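Local coordinates for 1,3-alpha-isomaltosidase (Kribbella flavida DSM 17836, PDB 5X3I), which hydrolyses the alpha-1,3-glucosidic linkages of the cyclic tetrasaccharide cyclobis-(1-6)-alpha-nigerosyl inside the cell, releasing isomaltose, at residues 190-195 / 203-208; 184-189 / 249-254; 411-416 / 450-455; 441-446 / 501-506; 611-616 / 620-625. The protein carries 1 engineered substitution. All coordinates share one frame; numbering follows the deposited sequence.

Contact 1: 190-195 / 203-208; sequences GERYDA and LDAVVF
The guanidinium of R192 reaches to strand 203-205 and closes on one backbone carbonyl, that of D204, a worked example of a buried arginine joining a loop to a sheet edge. Within the galactose mutarotase-like N-terminal domain this ties the loop after strand 185-188 to the outermost strand, 202-205, of a six-stranded antiparallel sheet. The side chain of R192 sets out with CG anti to its carbonyl carbon (chi1 -63°) and bends at chi2, carrying its planar end to the strand. In the tight part, R192 NH2 donates to D204 O at 2.8 Å, from 26° off the carbonyl plane, and R192 NH1 adds a weak, more bent bond of 3.2 Å to the same D204 O. L203 lies over one face of the group, its CD1 3.8 Å from R192 CZ, while A205 CA sits at the edge. The hydrated side of this buried contact is held less directly: water 1 accepts from R192 NH1 at 3.0 Å and from D204 N at 2.9 Å, bridging the two segments. The D204 carboxylate turns to R246, in a salt bridge, and to Y33, and R192 NE bonds to F189 O. With the arginine spent on main-chain oxygens, its charge is not paired directly with D204, whose OD1 stays 5.0 Å from R192 NH1, though the carboxylate may still stabilise it through space.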
# COMPACT_ATOMS: atom_id res chain seq x y z
N GLY A 190 9.68 2.12 4.16
CA GLY A 190 8.66 1.29 3.55
C GLY A 190 8.78 1.33 2.05
O GLY A 190 9.87 1.39 1.49
N GLU A 191 7.63 1.29 1.39
CA GLU A 191 7.55 1.29 -0.06
C GLU A 191 7.48 2.72 -0.60
O GLU A 191 6.54 3.44 -0.32
CB GLU A 191 6.32 0.48 -0.50
CG GLU A 191 6.10 0.38 -1.99
CD GLU A 191 4.80 -0.35 -2.32
OE1 GLU A 191 3.81 -0.15 -1.59
OE2 GLU A 191 4.79 -1.11 -3.30
N ARG A 192 8.49 3.11 -1.38
CA ARG A 192 8.60 4.49 -1.86
C ARG A 192 8.68 4.54 -3.38
O ARG A 192 9.37 3.74 -3.99
CB ARG A 192 9.82 5.17 -1.24
CG ARG A 192 9.72 5.29 0.26
CD ARG A 192 8.61 6.26 0.67
NE ARG A 192 8.20 6.07 2.05
CZ ARG A 192 7.40 6.89 2.72
NH1 ARG A 192 6.93 7.99 2.14
NH2 ARG A 192 7.07 6.60 3.96
N TYR A 193 7.86 5.40 -3.97
CA TYR A 193 7.78 5.47 -5.41
C TYR A 193 8.60 6.55 -6.13
O TYR A 193 8.71 6.52 -7.35
CB TYR A 193 6.30 5.65 -5.79
CG TYR A 193 5.37 4.56 -5.27
CD1 TYR A 193 5.01 4.49 -3.92
CD2 TYR A 193 4.82 3.62 -6.13
CE1 TYR A 193 4.15 3.50 -3.46
CE2 TYR A 193 3.97 2.64 -5.68
CZ TYR A 193 3.64 2.58 -4.35
OH TYR A 193 2.79 1.60 -3.91
N ASP A 194 9.09 7.55 -5.40
CA ASP A 194 9.88 8.62 -6.04
C ASP A 194 11.38 8.36 -6.17
O ASP A 194 11.96 8.65 -7.21
CB ASP A 194 9.62 9.98 -5.36
CG ASP A 194 9.80 9.94 -3.86
OD1 ASP A 194 10.21 8.89 -3.33
OD2 ASP A 194 9.53 10.98 -3.22
N ALA A 195 12.01 7.86 -5.12
CA ALA A 195 13.46 7.62 -5.18
C ALA A 195 13.92 6.50 -4.25
O ALA A 195 13.33 6.27 -3.20
CB ALA A 195 14.22 8.92 -4.85
N LEU A 203 9.39 13.88 3.54
CA LEU A 203 8.47 12.75 3.42
C LEU A 203 7.90 12.43 4.78
O LEU A 203 8.40 12.91 5.80
CB LEU A 203 9.16 11.52 2.82
CG LEU A 203 10.23 10.82 3.66
CD1 LEU A 203 10.29 9.32 3.35
CD2 LEU A 203 11.58 11.44 3.43
N ASP A 204 6.83 11.64 4.81
CA ASP A 204 6.30 11.17 6.08
C ASP A 204 5.93 9.68 6.02
O ASP A 204 6.07 9.06 4.98
CB ASP A 204 5.10 12.02 6.50
CG ASP A 204 3.89 11.89 5.57
OD1 ASP A 204 3.97 11.25 4.50
OD2 ASP A 204 2.84 12.46 5.92
N ALA A 205 5.53 9.11 7.15
CA ALA A 205 5.04 7.74 7.13
C ALA A 205 3.63 7.67 7.68
O ALA A 205 3.43 7.68 8.90
CB ALA A 205 5.97 6.87 7.95
N VAL A 206 2.67 7.52 6.78
CA VAL A 206 1.29 7.32 7.17
C VAL A 206 0.58 6.53 6.07
O VAL A 206 0.73 6.82 4.88
CB VAL A 206 0.56 8.67 7.45
CG1 VAL A 206 0.61 9.60 6.24
CG2 VAL A 206 -0.86 8.43 7.89
N VAL A 207 -0.26 5.58 6.47
CA VAL A 207 -0.94 4.75 5.49
C VAL A 207 -1.97 5.61 4.78
O VAL A 207 -2.81 6.24 5.41
CB VAL A 207 -1.62 3.55 6.15
CG1 VAL A 207 -2.46 2.79 5.13
CG2 VAL A 207 -0.58 2.64 6.78
N PHE A 208 -1.89 5.64 3.46
CA PHE A 208 -2.84 6.43 2.69
C PHE A 208 -3.08 5.81 1.34
O PHE A 208 -2.15 5.31 0.71
CB PHE A 208 -2.30 7.86 2.51
CG PHE A 208 -3.17 8.74 1.67
CD1 PHE A 208 -4.37 9.22 2.15
CD2 PHE A 208 -2.77 9.09 0.39
CE1 PHE A 208 -5.16 10.04 1.38
CE2 PHE A 208 -3.56 9.90 -0.39
CZ PHE A 208 -4.75 10.38 0.10
O HOH W 1 5.39 10.51 2.58

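Contact 2: 184-189 / 249-254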
# COMPACT_ATOMS: atom_id res chain seq x y z
N ASP A 184 26.51 9.47 2.81
CA ASP A 184 25.44 8.69 3.42
C ASP A 184 24.18 8.78 2.57
O ASP A 184 23.80 9.86 2.12
CB ASP A 184 25.16 9.16 4.84
CG ASP A 184 25.89 8.35 5.88
OD1 ASP A 184 26.46 7.30 5.53
OD2 ASP A 184 25.88 8.74 7.07
N ARG A 185 23.55 7.64 2.35
CA ARG A 185 22.26 7.57 1.66
C ARG A 185 21.19 7.13 2.64
O ARG A 185 21.47 6.44 3.61
CB ARG A 185 22.32 6.60 0.48
CG ARG A 185 22.65 7.23 -0.85
CD ARG A 185 24.13 7.53 -1.01
NE ARG A 185 24.39 8.11 -2.31
CZ ARG A 185 25.60 8.44 -2.76
NH1 ARG A 185 26.66 8.22 -2.00
NH2 ARG A 185 25.74 8.97 -3.96
N LEU A 186 19.95 7.55 2.39
CA LEU A 186 18.83 7.13 3.21
C LEU A 186 17.88 6.26 2.38
O LEU A 186 17.22 6.75 1.48
CB LEU A 186 18.09 8.33 3.78
CG LEU A 186 18.98 9.39 4.46
CD1 LEU A 186 18.17 10.64 4.77
CD2 LEU A 186 19.61 8.83 5.71
N VAL A 187 17.82 4.97 2.69
CA VAL A 187 17.05 4.01 1.89
C VAL A 187 16.12 3.21 2.79
O VAL A 187 16.55 2.61 3.76
CB VAL A 187 17.97 3.06 1.09
CG1 VAL A 187 17.14 1.99 0.33
CG2 VAL A 187 18.82 3.86 0.12
N GLY A 188 14.82 3.22 2.50
CA GLY A 188 13.90 2.76 3.52
C GLY A 188 12.53 3.37 3.46
O GLY A 188 12.00 3.69 2.40
N PHE A 189 11.95 3.47 4.65
CA PHE A 189 10.70 4.17 4.90
C PHE A 189 9.53 3.43 4.29
O PHE A 189 8.50 4.02 4.00
CB PHE A 189 10.76 5.60 4.36
CG PHE A 189 11.95 6.39 4.84
CD1 PHE A 189 11.94 7.01 6.07
CD2 PHE A 189 13.07 6.54 4.04
CE1 PHE A 189 13.04 7.74 6.52
CE2 PHE A 189 14.17 7.28 4.47
CZ PHE A 189 14.15 7.88 5.71
N TYR A 249 9.76 13.27 7.99
CA TYR A 249 11.19 13.21 7.75
C TYR A 249 11.64 14.31 6.81
O TYR A 249 10.95 14.62 5.84
CB TYR A 249 11.58 11.83 7.19
CG TYR A 249 11.16 10.71 8.09
CD1 TYR A 249 9.90 10.15 7.99
CD2 TYR A 249 12.01 10.24 9.08
CE1 TYR A 249 9.50 9.14 8.83
CE2 TYR A 249 11.62 9.24 9.92
CZ TYR A 249 10.37 8.68 9.78
OH TYR A 249 9.96 7.69 10.64
N SER A 250 12.78 14.91 7.11
CA SER A 250 13.41 15.83 6.19
C SER A 250 14.92 15.80 6.39
O SER A 250 15.41 15.66 7.50
CB SER A 250 12.88 17.26 6.37
OG SER A 250 13.22 17.74 7.65
N SER A 251 15.66 15.93 5.31
CA SER A 251 17.10 15.99 5.46
C SER A 251 17.67 17.15 4.64
O SER A 251 17.25 17.42 3.52
CB SER A 251 17.76 14.66 5.07
OG SER A 251 17.35 14.24 3.78
N ALA A 252 18.59 17.87 5.26
CA ALA A 252 19.35 18.91 4.60
C ALA A 252 20.70 18.93 5.28
O ALA A 252 20.80 18.63 6.47
CB ALA A 252 18.66 20.25 4.70
N GLY A 253 21.74 19.24 4.53
CA GLY A 253 23.08 19.20 5.07
C GLY A 253 23.42 17.84 5.65
O GLY A 253 23.15 16.80 5.04
N ASN A 254 24.02 17.85 6.83
CA ASN A 254 24.47 16.65 7.51
C ASN A 254 23.48 16.09 8.53
O ASN A 254 23.85 15.25 9.34
CB ASN A 254 25.83 16.89 8.15
CG ASN A 254 26.97 16.55 7.20
OD1 ASN A 254 26.92 15.54 6.49
ND2 ASN A 254 27.99 17.40 7.17
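F189 and Y249 meet edge to face, and the whole contact turns on the angle between them. The planes are inclined at 64° with centroids 5.0 Å apart, and F189 presents its CE1 corner to the tyrosine: F189 CE1 stands 3.7 Å from Y249 CD2, over the ring but displaced toward its rim. Both aromatic groups have CG anti to their own carbonyl carbon (chi1 -53° for F189 and -57° for Y249), and in each the bond from the backbone aims at the opposite segment, which lets the rings cross obliquely. Further along, L186 reaches S251 in a smaller van der Waals contact, its CD1 3.8 Å from S251 OG. S251 OG is bonded to G200 N and Y249 OH to T247 OG1, so both hydroxyls have partners outside the two segments. L203 adds to the same cluster by lying against both rings. Strand 185-188 is an outer strand of a mixed sheet and strand 247-252 belongs to a separate antiparallel sheet; such packing between two sheets is the core of a beta-sandwich, as in the galactose mutarotase-like N-terminal domain of family 31 glycosidases.

Contact 3: 411-416 / 450-455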
# COMPACT_ATOMS: atom_id res chain seq x y z
N ALA A 411 -25.74 -5.01 11.21
CA ALA A 411 -26.45 -4.86 12.47
C ALA A 411 -25.79 -5.72 13.55
O ALA A 411 -25.64 -5.27 14.67
CB ALA A 411 -27.91 -5.23 12.32
N ALA A 412 -25.41 -6.94 13.19
CA ALA A 412 -24.70 -7.80 14.12
C ALA A 412 -23.37 -7.18 14.53
O ALA A 412 -22.96 -7.31 15.67
CB ALA A 412 -24.46 -9.17 13.52
N MET A 413 -22.70 -6.52 13.60
CA MET A 413 -21.41 -5.90 13.89
C MET A 413 -21.54 -4.85 15.00
O MET A 413 -20.73 -4.80 15.91
CB MET A 413 -20.82 -5.25 12.65
CG MET A 413 -20.21 -6.20 11.66
SD MET A 413 -19.58 -5.37 10.20
CE MET A 413 -18.06 -4.67 10.80
N VAL A 414 -22.58 -4.03 14.90
CA VAL A 414 -22.83 -3.00 15.91
C VAL A 414 -23.28 -3.64 17.22
O VAL A 414 -22.77 -3.30 18.27
CB VAL A 414 -23.90 -1.98 15.45
CG1 VAL A 414 -24.25 -1.01 16.58
CG2 VAL A 414 -23.43 -1.23 14.21
N ARG A 415 -24.22 -4.58 17.14
CA ARG A 415 -24.78 -5.21 18.32
C ARG A 415 -23.72 -5.96 19.14
O ARG A 415 -23.69 -5.87 20.35
CB ARG A 415 -25.90 -6.19 17.93
CG ARG A 415 -26.62 -6.85 19.12
CD ARG A 415 -27.49 -8.04 18.71
NE ARG A 415 -28.00 -7.89 17.37
CZ ARG A 415 -27.70 -8.70 16.36
NH1 ARG A 415 -28.20 -8.47 15.17
NH2 ARG A 415 -26.90 -9.74 16.54
N ASP A 416 -22.87 -6.73 18.46
CA ASP A 416 -21.91 -7.58 19.15
C ASP A 416 -20.51 -6.99 19.27
O ASP A 416 -19.57 -7.67 19.66
CB ASP A 416 -21.86 -8.95 18.48
CG ASP A 416 -23.16 -9.71 18.65
OD1 ASP A 416 -23.96 -9.30 19.51
OD2 ASP A 416 -23.38 -10.70 17.94
N ASP A 450 -11.81 -13.71 13.93
CA ASP A 450 -12.56 -14.97 13.82
C ASP A 450 -13.92 -14.78 13.16
O ASP A 450 -14.24 -15.46 12.19
CB ASP A 450 -12.78 -15.61 15.19
CG ASP A 450 -11.51 -16.17 15.80
OD1 ASP A 450 -10.46 -16.16 15.16
OD2 ASP A 450 -11.59 -16.62 16.95
N TRP A 451 -14.72 -13.87 13.72
CA TRP A 451 -16.08 -13.62 13.24
C TRP A 451 -16.12 -13.19 11.78
O TRP A 451 -16.89 -13.71 10.99
CB TRP A 451 -16.76 -12.56 14.11
CG TRP A 451 -18.22 -12.37 13.80
CD1 TRP A 451 -19.25 -13.14 14.26
CD2 TRP A 451 -18.80 -11.36 12.98
NE1 TRP A 451 -20.44 -12.66 13.77
CE2 TRP A 451 -20.19 -11.57 12.98
CE3 TRP A 451 -18.28 -10.29 12.25
CZ2 TRP A 451 -21.07 -10.76 12.28
CZ3 TRP A 451 -19.16 -9.48 11.55
CH2 TRP A 451 -20.54 -9.72 11.58
N TRP A 452 -15.27 -12.23 11.42
CA TRP A 452 -15.20 -11.72 10.05
C TRP A 452 -14.78 -12.80 9.04
O TRP A 452 -15.44 -12.99 8.02
CB TRP A 452 -14.23 -10.54 9.97
CG TRP A 452 -14.20 -9.85 8.64
CD1 TRP A 452 -13.21 -9.91 7.72
CD2 TRP A 452 -15.19 -8.98 8.11
NE1 TRP A 452 -13.53 -9.12 6.63
CE2 TRP A 452 -14.75 -8.55 6.85
CE3 TRP A 452 -16.42 -8.52 8.57
CZ2 TRP A 452 -15.49 -7.67 6.05
CZ3 TRP A 452 -17.17 -7.66 7.77
CH2 TRP A 452 -16.69 -7.25 6.52
N THR A 453 -13.68 -13.47 9.33
CA THR A 453 -13.14 -14.47 8.43
C THR A 453 -14.03 -15.72 8.37
O THR A 453 -14.03 -16.42 7.36
CB THR A 453 -11.69 -14.88 8.81
OG1 THR A 453 -11.65 -15.37 10.15
CG2 THR A 453 -10.74 -13.68 8.68
N GLU A 454 -14.79 -15.98 9.43
CA GLU A 454 -15.66 -17.16 9.46
C GLU A 454 -16.64 -17.14 8.29
O GLU A 454 -17.02 -18.17 7.78
CB GLU A 454 -16.42 -17.27 10.78
CG GLU A 454 -17.19 -18.57 10.95
CD GLU A 454 -16.29 -19.80 11.09
OE1 GLU A 454 -15.06 -19.67 11.26
OE2 GLU A 454 -16.84 -20.92 11.03
N LYS A 455 -17.04 -15.95 7.86
CA LYS A 455 -17.96 -15.81 6.74
C LYS A 455 -17.33 -16.29 5.43
O LYS A 455 -18.03 -16.71 4.51
CB LYS A 455 -18.42 -14.36 6.62
CG LYS A 455 -19.05 -13.82 7.91
CD LYS A 455 -19.71 -12.47 7.72
CE LYS A 455 -20.29 -11.96 9.05
NZ LYS A 455 -21.22 -12.93 9.68
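M413 lays its CG against the six-membered ring of W451, the closest approach of this helix pair: M413 CG to W451 CZ3 is 3.4 Å, with the two side chains crossing at about a right angle. On the same indole, A412 CB touches W451 CZ2 at 3.9 Å, so one tryptophan spans two successive residues of helix 411-415. The methionine then passes on to W452. Its SD lies 4.1 Å from W452 CZ3, a Met-aromatic contact in which the sulfur approaches obliquely, 71° off the ring normal. Two features set these groups in place. W451 has CG anti to the backbone N (chi1 -172°), which swings the indole out toward the neighbouring helix, and K455 lays its CE over one face of that ring, toward its rim, 3.4 Å above the plane. Farther out, H418 stacks with W451, R456 makes a cation-pi contact with W452, and Q397 touches both M413 and W452. The short helical segments run nearly antiparallel, at 170°, with axes 12.5 Å apart, and large side chains bridge the gap. Within the TIM-barrel domain, helix 404-415 thus packs through A412 and M413 against helix 446-454, whose other flank meets helix 496-510 where T453 touches A503 and L507.

Contact 4: 441-446 / 501-506; sequences PDLSVQ and ARAFGD. With SO4 (sulfate ion), chain I.
L443 and A503 supply the apolar part of this TIM-barrel contact, which joins the loop before helix 446-454 to helix 496-510. L443 CD2 lies 4.4 Å from A503 CB, a loose touch where the backbones come nearest, the CA atoms of L443 and A503 being 7.0 Å apart. Water-mediated bonds form the second group. Water 3 donates to Q446 OE1 and D506 OD2 and accepts from R502 NH1 at 3.0 Å, while water 2 joins Q446 NE2 to D506 OD2. Q446 OE1 and R502 NH1 stay 3.9 Å apart, with amide and guanidinium planes at 68°. The amide also bonds D450 through NE2 and R449 through OE1. A salt bridge lies within the helix: R502 NE donates to D506 OD2 at 2.9 Å, in the guanidinium plane but 40° above that of the carboxylate. A sulfate, probably from the crystallisation liquor, takes R502 NH1 on its O2 at 3.2 Å. In the loop, D442 OD1 receives S444 OG and S444 N, the latter closing an Asx turn. Chemically, D506 probably offsets the closeness of the R449 and R502 guanidinium groups, the sulfate adding to this in the crystal, and waters carry the polar link between Q446, starting helix 446-454, and helix 496-510.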
# COMPACT_ATOMS: atom_id res chain seq x y z
N PRO A 441 -14.63 -3.82 10.07
CA PRO A 441 -14.55 -4.82 11.14
C PRO A 441 -13.33 -4.54 12.00
O PRO A 441 -12.29 -4.16 11.47
CB PRO A 441 -14.43 -6.15 10.40
CG PRO A 441 -13.77 -5.80 9.12
CD PRO A 441 -14.27 -4.39 8.76
N ASP A 442 -13.41 -4.76 13.30
CA ASP A 442 -12.26 -4.40 14.09
C ASP A 442 -11.38 -5.63 14.17
O ASP A 442 -11.53 -6.46 15.06
CB ASP A 442 -12.74 -3.95 15.48
CG ASP A 442 -11.63 -3.44 16.37
OD1 ASP A 442 -10.44 -3.63 16.08
OD2 ASP A 442 -11.98 -2.85 17.41
N LEU A 443 -10.33 -5.61 13.38
CA LEU A 443 -9.51 -6.80 13.15
C LEU A 443 -8.34 -6.75 14.11
O LEU A 443 -7.46 -7.59 14.07
CB LEU A 443 -9.06 -6.89 11.69
CG LEU A 443 -10.20 -7.11 10.68
CD1 LEU A 443 -9.71 -7.01 9.26
CD2 LEU A 443 -10.92 -8.45 10.91
N SER A 444 -8.34 -5.74 14.98
CA SER A 444 -7.30 -5.62 15.99
C SER A 444 -7.39 -6.70 17.07
O SER A 444 -6.44 -6.89 17.81
CB SER A 444 -7.36 -4.24 16.67
OG SER A 444 -8.33 -4.19 17.69
N VAL A 445 -8.52 -7.38 17.17
CA VAL A 445 -8.65 -8.43 18.18
C VAL A 445 -9.14 -9.76 17.61
O VAL A 445 -9.87 -9.81 16.62
CB VAL A 445 -9.58 -8.02 19.34
CG1 VAL A 445 -9.00 -6.82 20.09
CG2 VAL A 445 -10.96 -7.71 18.82
N GLN A 446 -8.74 -10.84 18.27
CA GLN A 446 -8.93 -12.18 17.74
C GLN A 446 -10.40 -12.55 17.50
O GLN A 446 -10.71 -13.15 16.47
CB GLN A 446 -8.28 -13.21 18.68
CG GLN A 446 -8.21 -14.60 18.08
CD GLN A 446 -7.41 -14.66 16.80
OE1 GLN A 446 -6.23 -14.32 16.78
NE2 GLN A 446 -8.05 -15.10 15.73
N ALA A 501 -4.32 -8.16 6.72
CA ALA A 501 -3.53 -9.21 6.09
C ALA A 501 -3.41 -10.45 6.97
O ALA A 501 -3.65 -11.58 6.51
CB ALA A 501 -2.15 -8.68 5.73
N ARG A 502 -3.02 -10.23 8.21
CA ARG A 502 -2.84 -11.29 9.19
C ARG A 502 -4.12 -12.11 9.37
O ARG A 502 -4.07 -13.34 9.47
CB ARG A 502 -2.38 -10.69 10.53
CG ARG A 502 -2.18 -11.68 11.67
CD ARG A 502 -3.39 -11.72 12.60
NE ARG A 502 -3.20 -12.65 13.71
CZ ARG A 502 -2.69 -12.33 14.89
NH1 ARG A 502 -2.56 -13.26 15.83
NH2 ARG A 502 -2.31 -11.09 15.15
N ALA A 503 -5.26 -11.43 9.42
CA ALA A 503 -6.53 -12.11 9.62
C ALA A 503 -6.79 -13.13 8.51
O ALA A 503 -7.18 -14.25 8.77
CB ALA A 503 -7.67 -11.13 9.70
N PHE A 504 -6.57 -12.74 7.26
CA PHE A 504 -6.84 -13.69 6.18
C PHE A 504 -5.70 -14.70 6.01
O PHE A 504 -5.95 -15.85 5.62
CB PHE A 504 -7.18 -12.93 4.90
CG PHE A 504 -8.60 -12.41 4.92
CD1 PHE A 504 -9.65 -13.20 4.48
CD2 PHE A 504 -8.89 -11.17 5.47
CE1 PHE A 504 -10.97 -12.75 4.56
CE2 PHE A 504 -10.21 -10.72 5.54
CZ PHE A 504 -11.24 -11.51 5.07
N GLY A 505 -4.49 -14.31 6.37
CA GLY A 505 -3.40 -15.27 6.48
C GLY A 505 -3.78 -16.40 7.43
O GLY A 505 -3.63 -17.58 7.09
N ASP A 506 -4.32 -16.04 8.58
CA ASP A 506 -4.72 -17.01 9.60
C ASP A 506 -5.89 -17.89 9.17
O ASP A 506 -5.92 -19.07 9.51
CB ASP A 506 -5.08 -16.30 10.91
CG ASP A 506 -3.85 -15.93 11.74
OD1 ASP A 506 -2.72 -16.31 11.35
OD2 ASP A 506 -4.02 -15.29 12.78
S SO4 I . -0.85 -11.35 18.60
O1 SO4 I . 0.00 -12.09 17.67
O2 SO4 I . -2.12 -12.05 18.77
O3 SO4 I . -0.18 -11.23 19.89
O4 SO4 I . -1.08 -10.02 18.06
O HOH W 2 -6.42 -13.98 13.28
O HOH W 3 -3.79 -15.99 15.40

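Contact 5: 611-616 / 620-625; sequences WHVAET and DRVVPL
V622 holds CG1 anti to the backbone N (chi1 173°), toward V613, while V623, at chi1 165°, has CG2 anti to its carbonyl carbon, against W611 and A614. The setting is two consecutive helices of the TIM-barrel domain joined by a short connection: helix 610-617 ends, a few residues redirect the chain, and helix 622-650 starts beside it. A614 is the hub. Its CB is 3.9 Å from V622 CB and 4.0 Å from V623 CG2, and having only a methyl group it lets the backbones approach until the CA atoms of A614 and V622 are 5.4 Å apart. On one flank V613 and V622 cross at about a right angle, V613 CG1 and V622 CG1 meeting at 4.1 Å. Y579 of helix 576-586 touches both of these valines and so extends the apolar cluster. On the other flank V623 CG2 rests on the main chain of W611, 3.8 Å from its CA. The indole itself turns away to helix 311-323, where it meets H321 edge to face. The contacts across the two helices are all apolar; inside the first, H612 O accepts from T616 N and, on the opposite face of its plane, from T616 OG1 at 2.8 Å.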
# COMPACT_ATOMS: atom_id res chain seq x y z
N TRP A 611 -2.87 -11.01 -25.39
CA TRP A 611 -3.55 -11.05 -26.67
C TRP A 611 -4.42 -9.83 -26.91
O TRP A 611 -4.55 -9.38 -28.04
CB TRP A 611 -4.39 -12.32 -26.81
CG TRP A 611 -5.41 -12.54 -25.74
CD1 TRP A 611 -6.71 -12.14 -25.76
CD2 TRP A 611 -5.22 -13.23 -24.50
NE1 TRP A 611 -7.35 -12.54 -24.61
CE2 TRP A 611 -6.45 -13.20 -23.82
CE3 TRP A 611 -4.13 -13.86 -23.90
CZ2 TRP A 611 -6.62 -13.78 -22.57
CZ3 TRP A 611 -4.30 -14.43 -22.66
CH2 TRP A 611 -5.53 -14.39 -22.01
N HIS A 612 -5.02 -9.28 -25.86
CA HIS A 612 -5.80 -8.07 -26.06
C HIS A 612 -4.90 -6.89 -26.37
O HIS A 612 -5.26 -6.01 -27.15
CB HIS A 612 -6.67 -7.73 -24.86
CG HIS A 612 -7.57 -6.57 -25.11
ND1 HIS A 612 -8.56 -6.59 -26.07
CD2 HIS A 612 -7.61 -5.33 -24.56
CE1 HIS A 612 -9.18 -5.43 -26.08
NE2 HIS A 612 -8.62 -4.64 -25.18
N VAL A 613 -3.72 -6.87 -25.76
CA VAL A 613 -2.76 -5.82 -26.04
C VAL A 613 -2.31 -5.94 -27.50
O VAL A 613 -2.23 -4.95 -28.22
CB VAL A 613 -1.55 -5.89 -25.09
CG1 VAL A 613 -0.45 -4.95 -25.56
CG2 VAL A 613 -1.98 -5.52 -23.67
N ALA A 614 -2.05 -7.17 -27.94
CA ALA A 614 -1.70 -7.44 -29.33
C ALA A 614 -2.79 -6.94 -30.25
O ALA A 614 -2.52 -6.26 -31.23
CB ALA A 614 -1.46 -8.93 -29.55
N GLU A 615 -4.04 -7.25 -29.91
CA GLU A 615 -5.17 -6.84 -30.73
C GLU A 615 -5.31 -5.33 -30.78
O GLU A 615 -5.59 -4.77 -31.83
CB GLU A 615 -6.46 -7.46 -30.21
CG GLU A 615 -7.68 -7.04 -31.01
CD GLU A 615 -8.94 -7.79 -30.62
OE1 GLU A 615 -8.85 -8.77 -29.86
OE2 GLU A 615 -10.03 -7.39 -31.08
N THR A 616 -5.13 -4.67 -29.64
CA THR A 616 -5.34 -3.24 -29.56
C THR A 616 -4.26 -2.52 -30.36
O THR A 616 -4.54 -1.61 -31.12
CB THR A 616 -5.33 -2.72 -28.11
OG1 THR A 616 -6.34 -3.40 -27.36
CG2 THR A 616 -5.64 -1.25 -28.08
N ASP A 620 2.22 -7.83 -33.73
CA ASP A 620 2.25 -9.29 -33.76
C ASP A 620 3.46 -9.84 -33.04
O ASP A 620 3.70 -11.04 -33.05
CB ASP A 620 2.18 -9.82 -35.20
CG ASP A 620 3.29 -9.30 -36.08
OD1 ASP A 620 4.47 -9.30 -35.66
OD2 ASP A 620 2.99 -8.89 -37.22
N ARG A 621 4.27 -8.97 -32.44
CA ARG A 621 5.32 -9.44 -31.55
C ARG A 621 4.85 -9.65 -30.11
O ARG A 621 5.52 -10.32 -29.35
CB ARG A 621 6.48 -8.45 -31.54
CG ARG A 621 7.18 -8.28 -32.86
CD ARG A 621 8.12 -7.10 -32.79
NE ARG A 621 7.41 -5.84 -32.58
CZ ARG A 621 8.01 -4.66 -32.44
NH1 ARG A 621 9.34 -4.58 -32.49
NH2 ARG A 621 7.30 -3.56 -32.26
N VAL A 622 3.70 -9.08 -29.74
CA VAL A 622 3.32 -9.06 -28.33
C VAL A 622 3.06 -10.45 -27.73
O VAL A 622 3.63 -10.81 -26.70
CB VAL A 622 2.08 -8.17 -28.10
CG1 VAL A 622 1.60 -8.29 -26.66
CG2 VAL A 622 2.41 -6.71 -28.42
N VAL A 623 2.22 -11.25 -28.37
CA VAL A 623 1.94 -12.59 -27.87
C VAL A 623 3.20 -13.47 -27.84
O VAL A 623 3.53 -14.00 -26.78
CB VAL A 623 0.82 -13.27 -28.67
CG1 VAL A 623 0.78 -14.76 -28.38
CG2 VAL A 623 -0.53 -12.61 -28.35
N PRO A 624 3.93 -13.61 -28.97
CA PRO A 624 5.09 -14.50 -28.93
C PRO A 624 6.17 -14.08 -27.94
O PRO A 624 6.76 -14.92 -27.29
CB PRO A 624 5.64 -14.44 -30.37
CG PRO A 624 4.52 -13.95 -31.18
CD PRO A 624 3.75 -13.03 -30.31
N LEU A 625 6.41 -12.78 -27.82
CA LEU A 625 7.45 -12.34 -26.91
C LEU A 625 7.00 -12.48 -25.45
O LEU A 625 7.78 -12.91 -24.60
CB LEU A 625 7.87 -10.91 -27.21
CG LEU A 625 8.65 -10.72 -28.52
CD1 LEU A 625 9.20 -9.30 -28.60
CD2 LEU A 625 9.77 -11.73 -28.64

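From the N terminus, contact 2 opens first at 184-189 and closes at 249-254, with contact 1 nested inside it, so the short loop closed by contact 1 lies within the longer one closed by contact 2. The two touch through L203, which packs on F189 and probably bonds to Y249, and together they join the sheets of the mutarotase-like domain. The chain then enters the TIM barrel, where contacts 3 and 4 cross: 411-416, 441-446, 450-455 and 501-506 alternate, tying three helices and a loop into one cluster through P441, W452 and T453. Contact 5 closes a tight turn later in the barrel, about 46 Å from contact 3 between centres.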